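Local coordinates for protein 2-c-methyl-d-erythritol 4-phosphate cytidylyltransferase (Streptococcus pneumoniae, PDB 2VSH) that catalyses transfer of the cytidylyl group of CTP to D-ribitol 5-phosphate, giving the CDP-activated ribitol used for teichoic acid precursors, at residues Asp30-Ile33 with Leu34-Thr37; His36-Glu39 with Lys40-Glu44; Lys91-Ile94 with Glu95-Ala99; Arg122-Gln125 with Asp126-Leu130. All coordinates share one frame; numbering follows the deposited sequence. Where two conformers were deposited one is given.

Contact 1 (Asp30-Ile33 with Leu34-Thr37); sequences DRPI and LIHT
Arg31 and His36 meet where the chain turns from a short strand into a helix. The imidazole reaches the guanidinium from one face: His36 CE1 sits 3.2 Å above the Arg31 guanidinium plane, offset toward its rim. The two planes are 47° apart, so the groups are tilted against each other rather than stacked flat. His36 CG lies anti to its carbonyl carbon (chi1 -75°), which swings the ring back toward the strand. The Arg31 chain bends at chi2 and chi3, crossing the His36 side chain at about a right angle and turning one guanidinium face to CE1. Although Arg31 NH2 comes within 3.1 Å of His36 ND1, the angle is poor for a hydrogen bond. The firm polar partners lie further along the chain or before it: Arg31 NH2 forms a salt bridge with Glu39, and His36 NE2 is hydrogen-bonded to Leu28 O.

Beside this pair, Ile35 and Pro32 run side by side and point the same way, with Ile35 CG1 3.8 Å from Pro32 CD; Tyr69 of helix 59-69 touches both. Thr37 OG1 lies 3.2 Å from Ile33 O and has its stronger partner in Ser114 O. Leu34 packs against Ala9 and Ser114, residues of the probable CTP site.

Pro32 O receives His36 N at 3.2 Å and, weakly, Ile35 N at 2.9 Å, while Ile33 O accepts Thr37 N at 3.1 Å. This is a helix N-terminus with proline at the N-cap: its side chain offers no polar cap, and its carbonyl opens the bonding series of helix 33-42.

Contact 2 (His36-Glu39 with Lys40-Glu44); sequences HTIE and KFVLE
Residues His36-Glu39 and Lys40-Val42 continue one helix that is only weakly bonded from about Lys40 to Val42, with three- and four-residue spacings mixed. Lys40 N is shared weakly between His36 O and Thr37 O, at 3.3 and 3.2 Å. Ile38 O then accepts two donors: Val42 N in the carbonyl plane and Phe41 N, at 2.9 Å, from well above that plane. Val42 N has a second, weak bond to Glu39 O.

Among the side chains, Phe41 turns the edge of its ring to Thr37 O, which lies in the ring plane 3.4 Å from Phe41 CD2. Val42 straddles the preceding turn. Its CG1 meets Ile38 CG2 at 4.0 Å, while CG2, in the crowded position between backbone N and carbonyl carbon, lies 3.2 Å from Glu39 O. A chi1 of -60° sets Lys40 CG 3.4 Å from His36 O; the bends at chi2 and chi4 then curl the chain, leaving NZ 3.7 Å from the same oxygen and hydrogen-bonded to Pro117 O. Glu39 already has its partner in Arg31.

Phe41 packs on Ala5 and Ile7 of strand 3-9, and Ile38 and Val42 on strand 50-54. The chemistry is therefore divided: apolar side chains fix this helix to the central sheet, while the charged ends of Lys40 and Glu39 find their partners outside the turn rather than each other.

Contact 3 (Lys91-Ile94 with Glu95-Ala99); sequences KNII and EAIDA. With CA (calcium ion), chain C.
Lys91 and Glu95, one helical turn apart, carry the charged part of this contact. Lys91 NZ forms a long salt bridge of 3.5 Å with Glu95 OE2, the two side chains crossing at a slant. Lys91 leaves the backbone with CG anti to N (chi1 166°), then bends at chi3 and chi4, curling the ammonium group round to the side of the helix where Asn92 and Glu95 lie. There it also donates to Asn92 OD1, at 3.0 Å and almost in line with the amide carbonyl. The Asn92 amide and Glu95 carboxylate planes are only 8° apart, and the lysine probably offsets the proximity of their oxygens, OD1 and OE2. The other end of the amide is held by Lys81 O, bonded to Asn92 ND2.

The backbone bonds are those of a regular alpha-helix: Glu95 N to Lys91 O, Ala96 N to Asn92 O, Ile97 N to Ile93 O, and Asp98 N to Ile94 O, the last at 2.8 Å. Helix 86-100 follows strand 77-81 in the alpha/beta, GT-A-type fold; its first residues belong to the probable CTP site.

Apolar contacts form another side of the helix. Ile93 CG2 meets Ile97 CD1 at 4.0 Å, both residues pressing on Val51 of strand 50-54 and on strand 3-9. In the conformer given, Ile94 packs against helix 176-184.

Metal coordination involves Asp98. Both carboxylate oxygens grip the calcium ion, OD1 at 2.6 Å and OD2 at 2.5 Å, in bidentate fashion, and two waters add further ligands. Asp98 OD1 additionally accepts Leu103 N, a second partner that helps fix the carboxylate.

Contact 4 (Arg122-Gln125 with Asp126-Leu130); sequences RMIQ and DNIQL
Asp126 reaches back one helical turn to Arg122. Its CB lies 3.4 Å from Arg122 O, and CG, anti to the carbonyl carbon (chi1 -76°), stays over that same oxygen at 3.2 Å. OD1 is also near Arg122 O, an approach of two acceptors. OD2 carries the attraction: Arg122 NH1 donates to it at 2.7 Å in a salt bridge, from above the carboxylate plane, the guanidinium plane being turned 45° from it. Arg122 CD adds a contact of 3.3 Å to the same OD2. Arg122 bends at chi2 and chi3 to get there, and its NH2 pairs with Glu214.

This i to i+4 pair lies along helix 121-133, one of the helices flanking the mixed sheet of the fold, where Leu130 and Asn127 pack on strands 136-142 and 208-212. Met123 O accepts both Asn127 N and Asn127 ND2, each at 3.0 Å, from opposite faces of its carbonyl plane. The buried amide is further tied down by Thr139, bonded to ND2, and Thr173, bonded to OD1. Ile124 and Ile128 lie side by side, with CG2 of Ile124 3.7 Å from CD1 of Ile128.

From the N terminus, contact 1 begins helix 33-42 and contact 2 continues it; they share His36 and Thr37, and Arg31 of the first reaches Glu39 of the second. Contacts 3 and 4 follow in series on helices 86-100 and 121-133. All four are local, so none closes a long loop, and apart from that shared overlap none nests or crosses. Contact 2 touches contact 4 through Glu44 with Gln125 and Phe41 with Ile124, joining helix 33-42 and the loop after it to helix 121-133. Contact 3 stays about 10 Å or more from the rest at nearest atoms. It packs on Tyr4, Leu8 and Val51, whereas contact 2 uses the alternate residues Ala5, Ile7, Ile50 and Val52, placing them on opposite faces of the sheet.

Contact 1 (Asp30-Ile33 with Leu34-Thr37)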
loop_
_atom_site.group_PDB
_atom_site.type_symbol
_atom_site.label_atom_id
_atom_site.label_comp_id
_atom_site.label_asym_id
_atom_site.label_seq_id
_atom_site.Cartn_x
_atom_site.Cartn_y
_atom_site.Cartn_z
ATOM N N ASP A 30 -23.610 12.685 -3.399
ATOM C CA ASP A 30 -24.352 13.612 -4.249
ATOM C C ASP A 30 -23.554 14.877 -4.627
ATOM O O ASP A 30 -24.105 15.832 -5.184
ATOM C CB ASP A 30 -25.709 13.937 -3.608
ATOM C CG ASP A 30 -26.639 12.709 -3.539
ATOM O OD1 ASP A 30 -27.181 12.285 -4.593
ATOM O OD2 ASP A 30 -26.835 12.163 -2.423
ATOM N N ARG A 31 -22.247 14.845 -4.365
ATOM C CA ARG A 31 -21.349 15.975 -4.620
ATOM C C ARG A 31 -19.998 15.470 -5.109
ATOM O O ARG A 31 -19.574 14.387 -4.692
ATOM C CB ARG A 31 -21.159 16.781 -3.331
ATOM C CG ARG A 31 -22.288 17.768 -3.102
ATOM C CD ARG A 31 -22.642 17.996 -1.638
ATOM N NE ARG A 31 -21.535 17.766 -0.718
ATOM C CZ ARG A 31 -21.570 16.867 0.260
ATOM N NH1 ARG A 31 -22.652 16.115 0.439
ATOM N NH2 ARG A 31 -20.531 16.719 1.063
ATOM N N PRO A 32 -19.322 16.245 -5.989
ATOM C CA PRO A 32 -18.009 15.844 -6.505
ATOM C C PRO A 32 -17.007 15.653 -5.385
ATOM O O PRO A 32 -17.032 16.391 -4.385
ATOM C CB PRO A 32 -17.565 17.035 -7.375
ATOM C CG PRO A 32 -18.815 17.773 -7.706
ATOM C CD PRO A 32 -19.753 17.545 -6.535
ATOM N N ILE A 33 -16.115 14.684 -5.559
ATOM C CA ILE A 33 -15.070 14.428 -4.568
ATOM C C ILE A 33 -14.351 15.711 -4.158
ATOM O O ILE A 33 -14.128 15.953 -2.953
ATOM C CB ILE A 33 -14.072 13.324 -5.056
ATOM C CG1 ILE A 33 -14.793 11.968 -5.110
ATOM C CG2 ILE A 33 -12.854 13.238 -4.107
ATOM C CD1 ILE A 33 -14.104 10.876 -5.959
ATOM N N LEU A 34 -13.999 16.543 -5.143
ATOM C CA LEU A 34 -13.305 17.801 -4.868
ATOM C C LEU A 34 -14.063 18.671 -3.868
ATOM O O LEU A 34 -13.459 19.314 -3.001
ATOM C CB LEU A 34 -13.077 18.599 -6.166
ATOM C CG LEU A 34 -12.460 19.994 -6.006
ATOM C CD1 LEU A 34 -11.042 19.961 -5.377
ATOM C CD2 LEU A 34 -12.457 20.752 -7.333
ATOM N N ILE A 35 -15.383 18.691 -4.010
ATOM C CA ILE A 35 -16.253 19.494 -3.139
ATOM C C ILE A 35 -16.237 18.986 -1.690
ATOM O O ILE A 35 -16.130 19.793 -0.757
ATOM C CB ILE A 35 -17.681 19.581 -3.704
ATOM C CG1 ILE A 35 -17.697 20.410 -5.003
ATOM C CG2 ILE A 35 -18.664 20.133 -2.650
ATOM C CD1 ILE A 35 -17.150 21.874 -4.867
ATOM N N HIS A 36 -16.339 17.665 -1.525
ATOM C CA HIS A 36 -16.234 17.023 -0.212
ATOM C C HIS A 36 -14.960 17.473 0.488
ATOM O O HIS A 36 -14.964 17.784 1.689
ATOM C CB HIS A 36 -16.162 15.503 -0.349
ATOM C CG HIS A 36 -17.458 14.852 -0.691
ATOM N ND1 HIS A 36 -18.409 14.550 0.258
ATOM C CD2 HIS A 36 -17.954 14.419 -1.873
ATOM C CE1 HIS A 36 -19.446 13.980 -0.327
ATOM N NE2 HIS A 36 -19.193 13.885 -1.619
ATOM N N THR A 37 -13.864 17.485 -0.272
ATOM C CA THR A 37 -12.540 17.794 0.263
ATOM C C THR A 37 -12.442 19.273 0.671
ATOM O O THR A 37 -11.963 19.599 1.767
ATOM C CB THR A 37 -11.429 17.453 -0.781
ATOM O OG1 THR A 37 -11.501 16.061 -1.124
ATOM C CG2 THR A 37 -10.043 17.750 -0.212
#

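Contact 2 (His36-Glu39 with Lys40-Glu44)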
loop_
_atom_site.group_PDB
_atom_site.type_symbol
_atom_site.label_atom_id
_atom_site.label_comp_id
_atom_site.label_asym_id
_atom_site.label_seq_id
_atom_site.Cartn_x
_atom_site.Cartn_y
_atom_site.Cartn_z
ATOM N N HIS A 36 -16.339 17.665 -1.525
ATOM C CA HIS A 36 -16.234 17.023 -0.212
ATOM C C HIS A 36 -14.960 17.473 0.488
ATOM O O HIS A 36 -14.964 17.784 1.689
ATOM C CB HIS A 36 -16.162 15.503 -0.349
ATOM C CG HIS A 36 -17.458 14.852 -0.691
ATOM N ND1 HIS A 36 -18.409 14.550 0.258
ATOM C CD2 HIS A 36 -17.954 14.419 -1.873
ATOM C CE1 HIS A 36 -19.446 13.980 -0.327
ATOM N NE2 HIS A 36 -19.193 13.885 -1.619
ATOM N N THR A 37 -13.864 17.485 -0.272
ATOM C CA THR A 37 -12.540 17.794 0.263
ATOM C C THR A 37 -12.442 19.273 0.671
ATOM O O THR A 37 -11.963 19.599 1.767
ATOM C CB THR A 37 -11.429 17.453 -0.781
ATOM O OG1 THR A 37 -11.501 16.061 -1.124
ATOM C CG2 THR A 37 -10.043 17.750 -0.212
ATOM N N ILE A 38 -12.886 20.165 -0.207
ATOM C CA ILE A 38 -12.894 21.607 0.099
ATOM C C ILE A 38 -13.762 21.896 1.342
ATOM O O ILE A 38 -13.357 22.669 2.218
ATOM C CB ILE A 38 -13.370 22.449 -1.094
ATOM C CG1 ILE A 38 -12.363 22.392 -2.244
ATOM C CG2 ILE A 38 -13.582 23.913 -0.672
ATOM C CD1 ILE A 38 -12.891 22.992 -3.573
ATOM N N GLU A 39 -14.927 21.244 1.407
ATOM C CA GLU A 39 -15.846 21.311 2.562
ATOM C C GLU A 39 -15.173 21.088 3.909
ATOM O O GLU A 39 -15.473 21.786 4.861
ATOM C CB GLU A 39 -16.974 20.283 2.431
ATOM C CG GLU A 39 -18.200 20.800 1.695
ATOM C CD GLU A 39 -19.227 19.708 1.438
ATOM O OE1 GLU A 39 -19.081 18.597 2.002
ATOM O OE2 GLU A 39 -20.183 19.958 0.668
ATOM N N LYS A 40 -14.278 20.103 3.979
ATOM C CA LYS A 40 -13.570 19.788 5.214
ATOM C C LYS A 40 -12.684 20.932 5.692
ATOM O O LYS A 40 -12.364 20.990 6.880
ATOM C CB LYS A 40 -12.716 18.518 5.063
ATOM C CG LYS A 40 -13.457 17.230 4.714
ATOM C CD LYS A 40 -14.464 16.839 5.778
ATOM C CE LYS A 40 -14.947 15.432 5.548
ATOM N NZ LYS A 40 -15.781 15.329 4.309
ATOM N N PHE A 41 -12.288 21.827 4.776
ATOM C CA PHE A 41 -11.414 22.976 5.107
ATOM C C PHE A 41 -12.148 24.297 5.400
ATOM O O PHE A 41 -11.613 25.157 6.109
ATOM C CB PHE A 41 -10.381 23.226 4.000
ATOM C CG PHE A 41 -9.218 22.266 4.015
ATOM C CD1 PHE A 41 -8.053 22.580 4.713
ATOM C CD2 PHE A 41 -9.287 21.046 3.332
ATOM C CE1 PHE A 41 -6.965 21.706 4.722
ATOM C CE2 PHE A 41 -8.197 20.152 3.335
ATOM C CZ PHE A 41 -7.036 20.484 4.034
ATOM N N VAL A 42 -13.351 24.454 4.850
ATOM C CA VAL A 42 -14.164 25.674 5.046
ATOM C C VAL A 42 -14.588 25.947 6.489
ATOM O O VAL A 42 -14.793 27.107 6.853
ATOM C CB VAL A 42 -15.442 25.755 4.125
ATOM C CG1 VAL A 42 -15.090 25.586 2.652
ATOM C CG2 VAL A 42 -16.546 24.775 4.567
ATOM N N LEU A 43 -14.759 24.907 7.300
ATOM C CA LEU A 43 -15.186 25.134 8.681
ATOM C C LEU A 43 -14.069 25.571 9.586
ATOM O O LEU A 43 -14.321 26.184 10.631
ATOM C CB LEU A 43 -15.830 23.893 9.300
ATOM C CG LEU A 43 -17.297 23.604 9.076
ATOM C CD1 LEU A 43 -17.617 22.374 9.898
ATOM C CD2 LEU A 43 -18.162 24.786 9.493
ATOM N N GLU A 44 -12.841 25.242 9.204
ATOM C CA GLU A 44 -11.693 25.513 10.062
ATOM C C GLU A 44 -11.502 27.019 10.234
ATOM O O GLU A 44 -11.122 27.706 9.279
ATOM C CB GLU A 44 -10.427 24.833 9.511
ATOM C CG GLU A 44 -9.140 25.187 10.277
ATOM C CD GLU A 44 -9.281 25.007 11.769
ATOM O OE1 GLU A 44 -8.866 25.911 12.518
ATOM O OE2 GLU A 44 -9.830 23.970 12.193
#

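Contact 3 (Lys91-Ile94 with Glu95-Ala99)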
loop_
_atom_site.group_PDB
_atom_site.type_symbol
_atom_site.label_atom_id
_atom_site.label_comp_id
_atom_site.label_asym_id
_atom_site.label_seq_id
_atom_site.Cartn_x
_atom_site.Cartn_y
_atom_site.Cartn_z
ATOM N N LYS A 91 3.887 25.266 -5.969
ATOM C CA LYS A 91 4.468 26.566 -6.308
ATOM C C LYS A 91 3.388 27.506 -6.863
ATOM O O LYS A 91 3.293 28.654 -6.452
ATOM C CB LYS A 91 5.627 26.404 -7.293
ATOM C CG LYS A 91 6.088 27.722 -7.963
ATOM C CD LYS A 91 6.972 27.473 -9.161
ATOM C CE LYS A 91 6.165 27.046 -10.419
ATOM N NZ LYS A 91 5.545 28.164 -11.212
ATOM N N ASN A 92 2.562 26.995 -7.775
ATOM C CA ASN A 92 1.494 27.787 -8.383
ATOM C C ASN A 92 0.500 28.280 -7.342
ATOM O O ASN A 92 0.078 29.445 -7.379
ATOM C CB ASN A 92 0.774 26.970 -9.449
ATOM C CG ASN A 92 1.519 26.930 -10.743
ATOM O OD1 ASN A 92 2.653 27.384 -10.835
ATOM N ND2 ASN A 92 0.889 26.392 -11.762
ATOM N N ILE A 93 0.156 27.394 -6.411
ATOM C CA ILE A 93 -0.702 27.716 -5.262
ATOM C C ILE A 93 -0.091 28.836 -4.410
ATOM O O ILE A 93 -0.780 29.809 -4.061
ATOM C CB ILE A 93 -1.037 26.427 -4.432
ATOM C CG1 ILE A 93 -2.074 25.589 -5.194
ATOM C CG2 ILE A 93 -1.573 26.766 -3.025
ATOM C CD1 ILE A 93 -2.229 24.130 -4.715
ATOM N N ILE A 94 1.206 28.708 -4.113
ATOM C CA ILE A 94 1.895 29.686 -3.278
ATOM C C ILE A 94 1.917 31.047 -3.987
ATOM O O ILE A 94 1.729 32.088 -3.347
ATOM C CB ILE A 94 3.305 29.194 -2.892
ATOM C CG1 ILE A 94 3.201 28.006 -1.921
ATOM C CG2 ILE A 94 4.143 30.329 -2.293
ATOM C CD1 ILE A 94 4.509 27.274 -1.675
ATOM N N GLU A 95 2.110 31.028 -5.305
ATOM C CA GLU A 95 2.082 32.255 -6.109
ATOM C C GLU A 95 0.720 32.953 -6.034
ATOM O O GLU A 95 0.658 34.177 -5.886
ATOM C CB GLU A 95 2.504 31.981 -7.561
ATOM C CG GLU A 95 4.004 31.717 -7.696
ATOM C CD GLU A 95 4.439 31.346 -9.103
ATOM O OE1 GLU A 95 5.616 31.564 -9.407
ATOM O OE2 GLU A 95 3.617 30.838 -9.907
ATOM N N ALA A 96 -0.356 32.174 -6.138
ATOM C CA ALA A 96 -1.729 32.690 -6.018
ATOM C C ALA A 96 -1.983 33.286 -4.626
ATOM O O ALA A 96 -2.598 34.343 -4.492
ATOM C CB ALA A 96 -2.736 31.584 -6.314
ATOM N N ILE A 97 -1.497 32.596 -3.600
ATOM C CA ILE A 97 -1.521 33.107 -2.233
ATOM C C ILE A 97 -0.795 34.453 -2.118
ATOM O O ILE A 97 -1.324 35.410 -1.527
ATOM C CB ILE A 97 -0.877 32.098 -1.256
ATOM C CG1 ILE A 97 -1.767 30.868 -1.079
ATOM C CG2 ILE A 97 -0.593 32.765 0.102
ATOM C CD1 ILE A 97 -1.105 29.715 -0.324
ATOM N N ASP A 98 0.414 34.523 -2.688
ATOM C CA ASP A 98 1.240 35.741 -2.647
ATOM C C ASP A 98 0.524 36.900 -3.354
ATOM O O ASP A 98 0.627 38.042 -2.938
ATOM C CB ASP A 98 2.606 35.439 -3.287
ATOM C CG ASP A 98 3.632 36.522 -3.068
ATOM O OD1 ASP A 98 3.772 37.043 -1.936
ATOM O OD2 ASP A 98 4.360 36.833 -4.036
ATOM N N ALA A 99 -0.218 36.591 -4.415
ATOM C CA ALA A 99 -0.974 37.607 -5.157
ATOM C C ALA A 99 -2.183 38.105 -4.342
ATOM O O ALA A 99 -2.539 39.283 -4.426
ATOM C CB ALA A 99 -1.423 37.063 -6.505
HETATM CA CA CA C . 5.961 38.216 -2.736
HETATM O O HOH W 1 6.956 36.111 -1.976
HETATM O O HOH W 2 4.573 40.191 -3.207
#

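Contact 4 (Arg122-Gln125 with Asp126-Leu130)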
loop_
_atom_site.group_PDB
_atom_site.type_symbol
_atom_site.label_atom_id
_atom_site.label_comp_id
_atom_site.label_asym_id
_atom_site.label_seq_id
_atom_site.Cartn_x
_atom_site.Cartn_y
_atom_site.Cartn_z
ATOM N N ARG A 122 -9.380 17.344 12.867
ATOM C CA ARG A 122 -8.336 16.954 13.812
ATOM C C ARG A 122 -6.983 16.891 13.089
ATOM O O ARG A 122 -5.982 17.382 13.596
ATOM C CB ARG A 122 -8.684 15.618 14.458
ATOM C CG ARG A 122 -7.893 15.274 15.735
ATOM C CD ARG A 122 -6.529 14.673 15.414
ATOM N NE ARG A 122 -6.616 13.434 14.632
ATOM C CZ ARG A 122 -5.650 12.979 13.835
ATOM N NH1 ARG A 122 -4.512 13.659 13.694
ATOM N NH2 ARG A 122 -5.832 11.851 13.158
ATOM N N MET A 123 -6.971 16.290 11.896
ATOM C CA MET A 123 -5.765 16.178 11.071
ATOM C C MET A 123 -5.249 17.546 10.631
ATOM O O MET A 123 -4.057 17.830 10.773
ATOM C CB MET A 123 -6.051 15.324 9.832
ATOM C CG MET A 123 -6.211 13.837 10.145
ATOM S SD MET A 123 -6.838 12.945 8.711
ATOM C CE MET A 123 -7.393 11.516 9.537
ATOM N N ILE A 124 -6.154 18.384 10.115
ATOM C CA ILE A 124 -5.842 19.767 9.726
ATOM C C ILE A 124 -5.259 20.535 10.905
ATOM O O ILE A 124 -4.250 21.204 10.770
ATOM C CB ILE A 124 -7.097 20.503 9.235
ATOM C CG1 ILE A 124 -7.589 19.872 7.935
ATOM C CG2 ILE A 124 -6.831 22.026 9.071
ATOM C CD1 ILE A 124 -9.063 20.096 7.660
ATOM N N GLN A 125 -5.922 20.438 12.053
ATOM C CA GLN A 125 -5.489 21.137 13.243
ATOM C C GLN A 125 -4.125 20.659 13.769
ATOM O O GLN A 125 -3.298 21.474 14.147
ATOM C CB GLN A 125 -6.582 21.076 14.314
ATOM C CG GLN A 125 -7.740 22.038 13.992
ATOM C CD GLN A 125 -8.936 21.868 14.900
ATOM O OE1 GLN A 125 -8.902 21.112 15.875
ATOM N NE2 GLN A 125 -10.026 22.558 14.562
ATOM N N ASP A 126 -3.908 19.350 13.802
ATOM C CA ASP A 126 -2.596 18.776 14.149
ATOM C C ASP A 126 -1.460 19.258 13.263
ATOM O O ASP A 126 -0.381 19.571 13.761
ATOM C CB ASP A 126 -2.638 17.250 14.112
ATOM C CG ASP A 126 -3.328 16.669 15.307
ATOM O OD1 ASP A 126 -3.854 17.457 16.128
ATOM O OD2 ASP A 126 -3.344 15.423 15.434
ATOM N N ASN A 127 -1.715 19.300 11.956
ATOM C CA ASN A 127 -0.775 19.817 10.971
ATOM C C ASN A 127 -0.385 21.247 11.227
ATOM O O ASN A 127 0.795 21.597 11.191
ATOM C CB ASN A 127 -1.359 19.677 9.554
ATOM C CG ASN A 127 -0.898 18.417 8.877
ATOM O OD1 ASN A 127 0.005 18.453 8.047
ATOM N ND2 ASN A 127 -1.486 17.284 9.257
ATOM N N ILE A 128 -1.389 22.079 11.500
ATOM C CA ILE A 128 -1.143 23.484 11.806
ATOM C C ILE A 128 -0.324 23.616 13.095
ATOM O O ILE A 128 0.624 24.399 13.161
ATOM C CB ILE A 128 -2.477 24.282 11.893
ATOM C CG1 ILE A 128 -3.108 24.399 10.487
ATOM C CG2 ILE A 128 -2.243 25.664 12.517
ATOM C CD1 ILE A 128 -4.631 24.695 10.501
ATOM N N GLN A 129 -0.684 22.847 14.117
ATOM C CA GLN A 129 -0.010 22.949 15.404
ATOM C C GLN A 129 1.458 22.503 15.324
ATOM O O GLN A 129 2.348 23.207 15.803
ATOM C CB GLN A 129 -0.757 22.135 16.464
ATOM C CG GLN A 129 -0.114 22.199 17.849
ATOM C CD GLN A 129 -0.671 21.154 18.807
ATOM O OE1 GLN A 129 -1.297 20.177 18.385
ATOM N NE2 GLN A 129 -0.448 21.357 20.099
ATOM N N LEU A 130 1.690 21.335 14.727
ATOM C CA LEU A 130 3.046 20.824 14.465
ATOM C C LEU A 130 3.913 21.776 13.611
ATOM O O LEU A 130 5.112 21.940 13.879
ATOM C CB LEU A 130 2.959 19.429 13.841
ATOM C CG LEU A 130 3.130 18.113 14.622
ATOM C CD1 LEU A 130 3.280 18.252 16.138
ATOM C CD2 LEU A 130 2.062 17.111 14.272
#